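Local atomic coordinates of enoyl-CoA hydratase (Mycobacterium avium, PDB entry 3OC7), a protein that probably catalyses the reversible addition of water to the double bond of enoyl-CoA thioesters in fatty acid metabolism, as other crotonase-family hydratases do. Residues D10-P14 with A15-G19; A153-S156 with L157-P161; P161-A165 with R166-R170. All coordinates share one frame; numbering follows the deposited sequence.

All three contacts are local, each a place where the chain enters a helix, yet their surroundings differ. Contact 1 is a surface turn between the edge strand 9-12 and strand 21-26, touched by no other subunit and built mostly from backbone bonds. Contact 2 is buried, about 31 Å from contact 1 between centres and across the chain's centre from it; it combines main-chain helix bonds with packing of isoleucines and leucines into the core. Contact 3, partly buried, follows directly: the two share Pro161, and Leu160 CD2 lies 3.9 Å from Ala168 CB. Both contacts 2 and 3 reach the second subunit, by apolar packing in contact 2 and by an arginine in contact 3.

Contact 1 (D10-P14 with A15-G19); sequences DYAGP and AATGG
Thr17 turns its side chain back over Gly13 and Pro14, at the start of the short helix 14-17, and its two branches do different jobs. With OG1 set between the backbone N and the carbonyl carbon (chi1 63°), the hydroxyl oxygen comes to 3.4 Å from Pro14 CA. Its hydrogen bond, however, is made outside the turn, with Val21 O at the start of the next strand. OG1 and CG2 both border Gly13 O; from there CG2 reaches on to 3.6 Å from Ala12 O, close to where strand 9-12 ends. One residue earlier, Ala16 CB approaches Ala12 CB at 4.4 Å, a loose methyl-to-methyl contact.

The backbone holds these groups in place. Gly13, the N-cap residue, offers one carbonyl oxygen to two donors. Thr17 N reaches Gly13 O at 3.0 Å and lies only slightly off the carbonyl plane, whereas Ala16 N, 2.9 Å from the same Gly13 O, stands well above that plane. One residue on, Pro14 O accepts from Gly18 N at 2.9 Å. Gly18 then leaves the helix with positive phi (75°), and the chain swings round so that Gly19 O lies 3.4 Å from Pro14 CA in a CA-H...O contact. Pro14 CB also lies 3.4 Å from Gly19 O, and the ring touches Asp53 and Val56.

Chemically, then, this single helical turn linking two antiparallel strands is held by main-chain bonds focused on Gly13 O and Pro14 O, with the threonine hydroxyl tying it to the strand that follows.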
loop_
_atom_site.group_PDB
_atom_site.type_symbol
_atom_site.label_atom_id
_atom_site.label_comp_id
_atom_site.label_asym_id
_atom_site.label_seq_id
_atom_site.Cartn_x
_atom_site.Cartn_y
_atom_site.Cartn_z
ATOM N N ASP A 10 24.764 22.844 8.964
ATOM C CA ASP A 10 25.357 23.756 7.952
ATOM C C ASP A 10 24.383 24.055 6.802
ATOM O O ASP A 10 23.669 23.158 6.352
ATOM C CB ASP A 10 26.679 23.197 7.389
ATOM C CG ASP A 10 27.300 24.111 6.319
ATOM O OD1 ASP A 10 27.918 25.143 6.678
ATOM O OD2 ASP A 10 27.165 23.814 5.115
ATOM N N TYR A 11 24.356 25.308 6.336
ATOM C CA TYR A 11 23.515 25.755 5.208
ATOM C C TYR A 11 24.386 26.158 4.021
ATOM O O TYR A 11 25.297 26.984 4.177
ATOM C CB TYR A 11 22.648 26.959 5.625
ATOM C CG TYR A 11 21.672 27.442 4.544
ATOM C CD1 TYR A 11 22.092 28.291 3.502
ATOM C CD2 TYR A 11 20.331 27.059 4.564
ATOM C CE1 TYR A 11 21.192 28.731 2.515
ATOM C CE2 TYR A 11 19.429 27.486 3.580
ATOM C CZ TYR A 11 19.869 28.323 2.558
ATOM O OH TYR A 11 18.979 28.734 1.586
ATOM N N ALA A 12 24.106 25.579 2.856
ATOM C CA ALA A 12 24.733 25.966 1.580
ATOM C C ALA A 12 23.670 26.267 0.510
ATOM O O ALA A 12 22.862 25.395 0.154
ATOM C CB ALA A 12 25.709 24.886 1.094
ATOM N N GLY A 13 23.649 27.506 0.019
ATOM C CA GLY A 13 22.665 27.961 -0.973
ATOM C C GLY A 13 23.169 27.891 -2.412
ATOM O O GLY A 13 24.280 27.405 -2.643
ATOM N N PRO A 14 22.348 28.360 -3.383
ATOM C CA PRO A 14 22.643 28.301 -4.829
ATOM C C PRO A 14 24.040 28.777 -5.266
ATOM O O PRO A 14 24.648 28.145 -6.134
ATOM C CB PRO A 14 21.524 29.150 -5.447
ATOM C CG PRO A 14 20.366 28.904 -4.528
ATOM C CD PRO A 14 20.967 28.827 -3.139
ATOM N N ALA A 15 24.554 29.837 -4.647
ATOM C CA ALA A 15 25.890 30.364 -4.984
ATOM C C ALA A 15 27.048 29.410 -4.634
ATOM O O ALA A 15 28.145 29.519 -5.203
ATOM C CB ALA A 15 26.104 31.737 -4.344
ATOM N N ALA A 16 26.792 28.474 -3.716
ATOM C CA ALA A 16 27.768 27.455 -3.309
ATOM C C ALA A 16 27.498 26.078 -3.923
ATOM O O ALA A 16 28.432 25.305 -4.156
ATOM C CB ALA A 16 27.835 27.352 -1.791
ATOM N N THR A 17 26.222 25.766 -4.159
ATOM C CA THR A 17 25.842 24.484 -4.755
ATOM C C THR A 17 25.933 24.461 -6.287
ATOM O O THR A 17 26.108 23.393 -6.878
ATOM C CB THR A 17 24.412 24.035 -4.333
ATOM O OG1 THR A 17 23.442 24.971 -4.815
ATOM C CG2 THR A 17 24.298 23.897 -2.816
ATOM N N GLY A 18 25.817 25.629 -6.918
ATOM C CA GLY A 18 25.835 25.740 -8.386
ATOM C C GLY A 18 24.553 25.290 -9.075
ATOM O O GLY A 18 24.582 24.859 -10.231
ATOM N N GLY A 19 23.426 25.389 -8.365
ATOM C CA GLY A 19 22.114 24.989 -8.895
ATOM C C GLY A 19 20.951 25.542 -8.077
ATOM O O GLY A 19 21.179 26.211 -7.070
#

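Contact 2 (A153-S156 with L157-P161); sequences AIIS and LTLLP
Ile155 and Leu159 meet one turn apart where a type I beta turn, Ala153 to Ser156, runs into the short helix 156-159 of this crotonase-fold subunit.

The apolar contacts form along two lines. Ile155 and Leu159 lie side by side and point the same way, CD1 to CD1 at 4.0 Å; Ile155 reaches this position because CG1 lies between the backbone N and the carbonyl carbon (chi1 65°). The second line pairs Ser156 CB with Leu160 CD1 at 3.9 Å, and Leu221 of the second subunit packs on both residues. Around them the core closes in: Ile154 rests on helix 86-106, Leu157 on Phe230 and Leu237 of helix 212-245, and Leu159 and Leu160 on Tyr172.

The polar part is mostly main chain. Ser156 N bonds back to Ala153 O and closes the turn, and Leu157 N continues to Ile154 O at 3.2 Å. Ile155 O is gripped twice. Leu159 N, at 3.1 Å from Ile155 O, lies in the plane of that carbonyl, the better-aligned of the two donors; Thr158 N, 3.3 Å from Ile155 O, stands far above the plane. Leu160 N finishes the run on Ser156 O.

The buried serine hydroxyl is hydrogen-bonded to Pro152 O, just before the turn, and to Tyr172 OH, so this oxygen ties the start of one helix to the last turn of helix 165-174. At the far end, Pro161 brings no N-H, and its ring carbon CD comes to 3.7 Å from Ser156 O.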
loop_
_atom_site.group_PDB
_atom_site.type_symbol
_atom_site.label_atom_id
_atom_site.label_comp_id
_atom_site.label_asym_id
_atom_site.label_seq_id
_atom_site.Cartn_x
_atom_site.Cartn_y
_atom_site.Cartn_z
ATOM N N ALA A 153 6.171 4.927 18.665
ATOM C CA ALA A 153 4.908 5.670 18.644
ATOM C C ALA A 153 4.869 6.919 17.731
ATOM O O ALA A 153 4.151 6.928 16.716
ATOM C CB ALA A 153 4.424 5.980 20.094
ATOM N N ILE A 154 5.637 7.951 18.084
ATOM C CA ILE A 154 5.670 9.203 17.309
ATOM C C ILE A 154 6.097 9.006 15.842
ATOM O O ILE A 154 5.505 9.638 14.932
ATOM C CB ILE A 154 6.561 10.280 17.985
ATOM C CG1 ILE A 154 5.811 10.871 19.191
ATOM C CG2 ILE A 154 7.042 11.361 16.937
ATOM C CD1 ILE A 154 4.674 11.872 18.836
ATOM N N ILE A 155 7.089 8.142 15.600
ATOM C CA ILE A 155 7.583 7.954 14.223
ATOM C C ILE A 155 6.568 7.243 13.286
ATOM O O ILE A 155 6.703 7.311 12.052
ATOM C CB ILE A 155 8.989 7.298 14.159
ATOM C CG1 ILE A 155 8.976 5.865 14.698
ATOM C CG2 ILE A 155 10.050 8.158 14.886
ATOM C CD1 ILE A 155 10.347 5.191 14.686
ATOM N N SER A 156 5.559 6.588 13.881
ATOM C CA SER A 156 4.433 5.976 13.136
ATOM C C SER A 156 3.669 6.976 12.239
ATOM O O SER A 156 3.081 6.581 11.215
ATOM C CB SER A 156 3.456 5.232 14.079
ATOM O OG SER A 156 4.030 4.052 14.653
ATOM N N LEU A 157 3.697 8.262 12.611
ATOM C CA LEU A 157 3.050 9.340 11.834
ATOM C C LEU A 157 3.513 9.421 10.351
ATOM O O LEU A 157 2.708 9.730 9.464
ATOM C CB LEU A 157 3.240 10.712 12.520
ATOM C CG LEU A 157 2.504 10.946 13.844
ATOM C CD1 LEU A 157 3.031 12.214 14.539
ATOM C CD2 LEU A 157 0.986 10.988 13.637
ATOM N N THR A 158 4.807 9.143 10.120
ATOM C CA THR A 158 5.371 9.088 8.744
ATOM C C THR A 158 5.733 7.673 8.234
ATOM O O THR A 158 5.782 7.479 7.008
ATOM C CB THR A 158 6.590 10.060 8.549
ATOM O OG1 THR A 158 7.677 9.692 9.419
ATOM C CG2 THR A 158 6.177 11.547 8.744
ATOM N N LEU A 159 5.973 6.701 9.131
ATOM C CA LEU A 159 6.244 5.306 8.705
ATOM C C LEU A 159 5.011 4.527 8.228
ATOM O O LEU A 159 5.065 3.824 7.192
ATOM C CB LEU A 159 6.961 4.499 9.810
ATOM C CG LEU A 159 8.375 4.930 10.222
ATOM C CD1 LEU A 159 8.944 3.893 11.182
ATOM C CD2 LEU A 159 9.291 5.133 9.017
ATOM N N LEU A 160 3.899 4.625 8.957
ATOM C CA LEU A 160 2.721 3.805 8.592
ATOM C C LEU A 160 2.046 4.162 7.241
ATOM O O LEU A 160 1.543 3.246 6.569
ATOM C CB LEU A 160 1.713 3.667 9.752
ATOM C CG LEU A 160 2.242 2.984 11.029
ATOM C CD1 LEU A 160 1.120 2.899 12.070
ATOM C CD2 LEU A 160 2.871 1.594 10.777
ATOM N N PRO A 161 2.056 5.447 6.820
ATOM C CA PRO A 161 1.557 5.758 5.449
ATOM C C PRO A 161 2.458 5.257 4.293
ATOM O O PRO A 161 1.979 5.169 3.163
ATOM C CB PRO A 161 1.458 7.303 5.429
ATOM C CG PRO A 161 1.532 7.710 6.860
ATOM C CD PRO A 161 2.290 6.669 7.617
#

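Contact 3 (P161-A165 with R166-R170); sequences PKLSA and RAAAR
Ser164 O takes the shortest hydrogen bond between 161-165 and 166-170, from Ala168 N at 3.1 Å, with the N-H nearly straight (168°) and the donor almost along the C=O axis. As N-cap residue, Ser164 also makes a capping bond through OG, which is held between the backbone N and the carbonyl carbon (chi1 81°), curls over the helix start and accepts from Ala167 N at 3.3 Å. That places the hydroxyl alongside a methyl as well, with Ala167 CB 3.2 Å from Ser164 OG. Ala165 O then receives Ala169 N at 3.2 Å, and regular helical bonding is under way.

One apolar contact spans the cap: Leu163, the residue before it, directs CD1 onto the methyl of Ala168, 4.0 Å from CB, while its side chain also rests on Ile186 and Leu188 of its own chain.

Arg166 leaves the helix on another side. Its chain bends at chi2 (-57°), and the guanidinium is bound by four carbonyl oxygens of the second subunit: NE by Gly187, NH1 by Cys130, and NH2 by Val127 and Leu188. So many neutral oxygens would probably stabilise its positive charge.

The arrangement is a serine N-cap with a hydrophobic staple between Leu163 and Ala168, opening helix 165-174, whose first turn carries an arginine into the interface with the second subunit in the three-chain assembly.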
loop_
_atom_site.group_PDB
_atom_site.type_symbol
_atom_site.label_atom_id
_atom_site.label_comp_id
_atom_site.label_asym_id
_atom_site.label_seq_id
_atom_site.Cartn_x
_atom_site.Cartn_y
_atom_site.Cartn_z
ATOM N N PRO A 161 2.056 5.447 6.820
ATOM C CA PRO A 161 1.557 5.758 5.449
ATOM C C PRO A 161 2.458 5.257 4.293
ATOM O O PRO A 161 1.979 5.169 3.163
ATOM C CB PRO A 161 1.458 7.303 5.429
ATOM C CG PRO A 161 1.532 7.710 6.860
ATOM C CD PRO A 161 2.290 6.669 7.617
ATOM N N LYS A 162 3.736 4.929 4.555
ATOM C CA LYS A 162 4.709 4.626 3.473
ATOM C C LYS A 162 5.249 3.166 3.402
ATOM O O LYS A 162 5.625 2.681 2.313
ATOM C CB LYS A 162 5.853 5.670 3.481
ATOM C CG LYS A 162 5.348 7.145 3.490
ATOM C CD LYS A 162 6.457 8.193 3.216
ATOM C CE LYS A 162 5.883 9.621 3.381
ATOM N NZ LYS A 162 6.806 10.713 2.928
ATOM N N LEU A 163 5.309 2.464 4.533
ATOM C CA LEU A 163 5.790 1.055 4.573
ATOM C C LEU A 163 4.662 0.113 4.156
ATOM O O LEU A 163 3.493 0.374 4.474
ATOM C CB LEU A 163 6.199 0.675 6.005
ATOM C CG LEU A 163 7.417 1.296 6.672
ATOM C CD1 LEU A 163 7.540 0.840 8.125
ATOM C CD2 LEU A 163 8.633 0.889 5.914
ATOM N N SER A 164 4.994 -0.999 3.493
ATOM C CA SER A 164 3.969 -2.046 3.328
ATOM C C SER A 164 3.445 -2.548 4.697
ATOM O O SER A 164 4.201 -2.558 5.702
ATOM C CB SER A 164 4.493 -3.195 2.490
ATOM O OG SER A 164 5.283 -4.076 3.267
ATOM N N ALA A 165 2.172 -2.954 4.750
ATOM C CA ALA A 165 1.576 -3.460 5.999
ATOM C C ALA A 165 2.357 -4.637 6.633
ATOM O O ALA A 165 2.645 -4.646 7.857
ATOM C CB ALA A 165 0.105 -3.850 5.771
ATOM N N ARG A 166 2.676 -5.645 5.810
ATOM C CA ARG A 166 3.428 -6.820 6.308
ATOM C C ARG A 166 4.821 -6.447 6.851
ATOM O O ARG A 166 5.264 -7.003 7.878
ATOM C CB ARG A 166 3.545 -7.933 5.235
ATOM C CG ARG A 166 2.213 -8.670 4.843
ATOM C CD ARG A 166 1.520 -9.317 6.065
ATOM N NE ARG A 166 0.456 -10.297 5.746
ATOM C CZ ARG A 166 -0.228 -10.995 6.668
ATOM N NH1 ARG A 166 0.001 -10.789 7.965
ATOM N NH2 ARG A 166 -1.147 -11.882 6.282
ATOM N N ALA A 167 5.506 -5.499 6.191
ATOM C CA ALA A 167 6.844 -5.065 6.655
ATOM C C ALA A 167 6.810 -4.282 7.982
ATOM O O ALA A 167 7.686 -4.490 8.848
ATOM C CB ALA A 167 7.574 -4.268 5.563
ATOM N N ALA A 168 5.851 -3.361 8.147
ATOM C CA ALA A 168 5.720 -2.618 9.402
ATOM C C ALA A 168 5.519 -3.596 10.576
ATOM O O ALA A 168 6.231 -3.521 11.600
ATOM C CB ALA A 168 4.548 -1.566 9.313
ATOM N N ALA A 169 4.589 -4.542 10.415
ATOM C CA ALA A 169 4.309 -5.535 11.476
ATOM C C ALA A 169 5.529 -6.431 11.790
ATOM O O ALA A 169 5.845 -6.664 12.967
ATOM C CB ALA A 169 3.071 -6.388 11.107
ATOM N N ARG A 170 6.219 -6.909 10.757
ATOM C CA ARG A 170 7.432 -7.727 10.977
ATOM C C ARG A 170 8.506 -6.955 11.768
ATOM O O ARG A 170 8.898 -7.376 12.871
ATOM C CB ARG A 170 8.019 -8.240 9.641
ATOM C CG ARG A 170 9.338 -9.036 9.801
ATOM C CD ARG A 170 10.010 -9.363 8.464
ATOM N NE ARG A 170 11.231 -10.168 8.644
ATOM C CZ ARG A 170 11.823 -10.837 7.656
ATOM N NH1 ARG A 170 11.309 -10.815 6.427
ATOM N NH2 ARG A 170 12.929 -11.535 7.891
#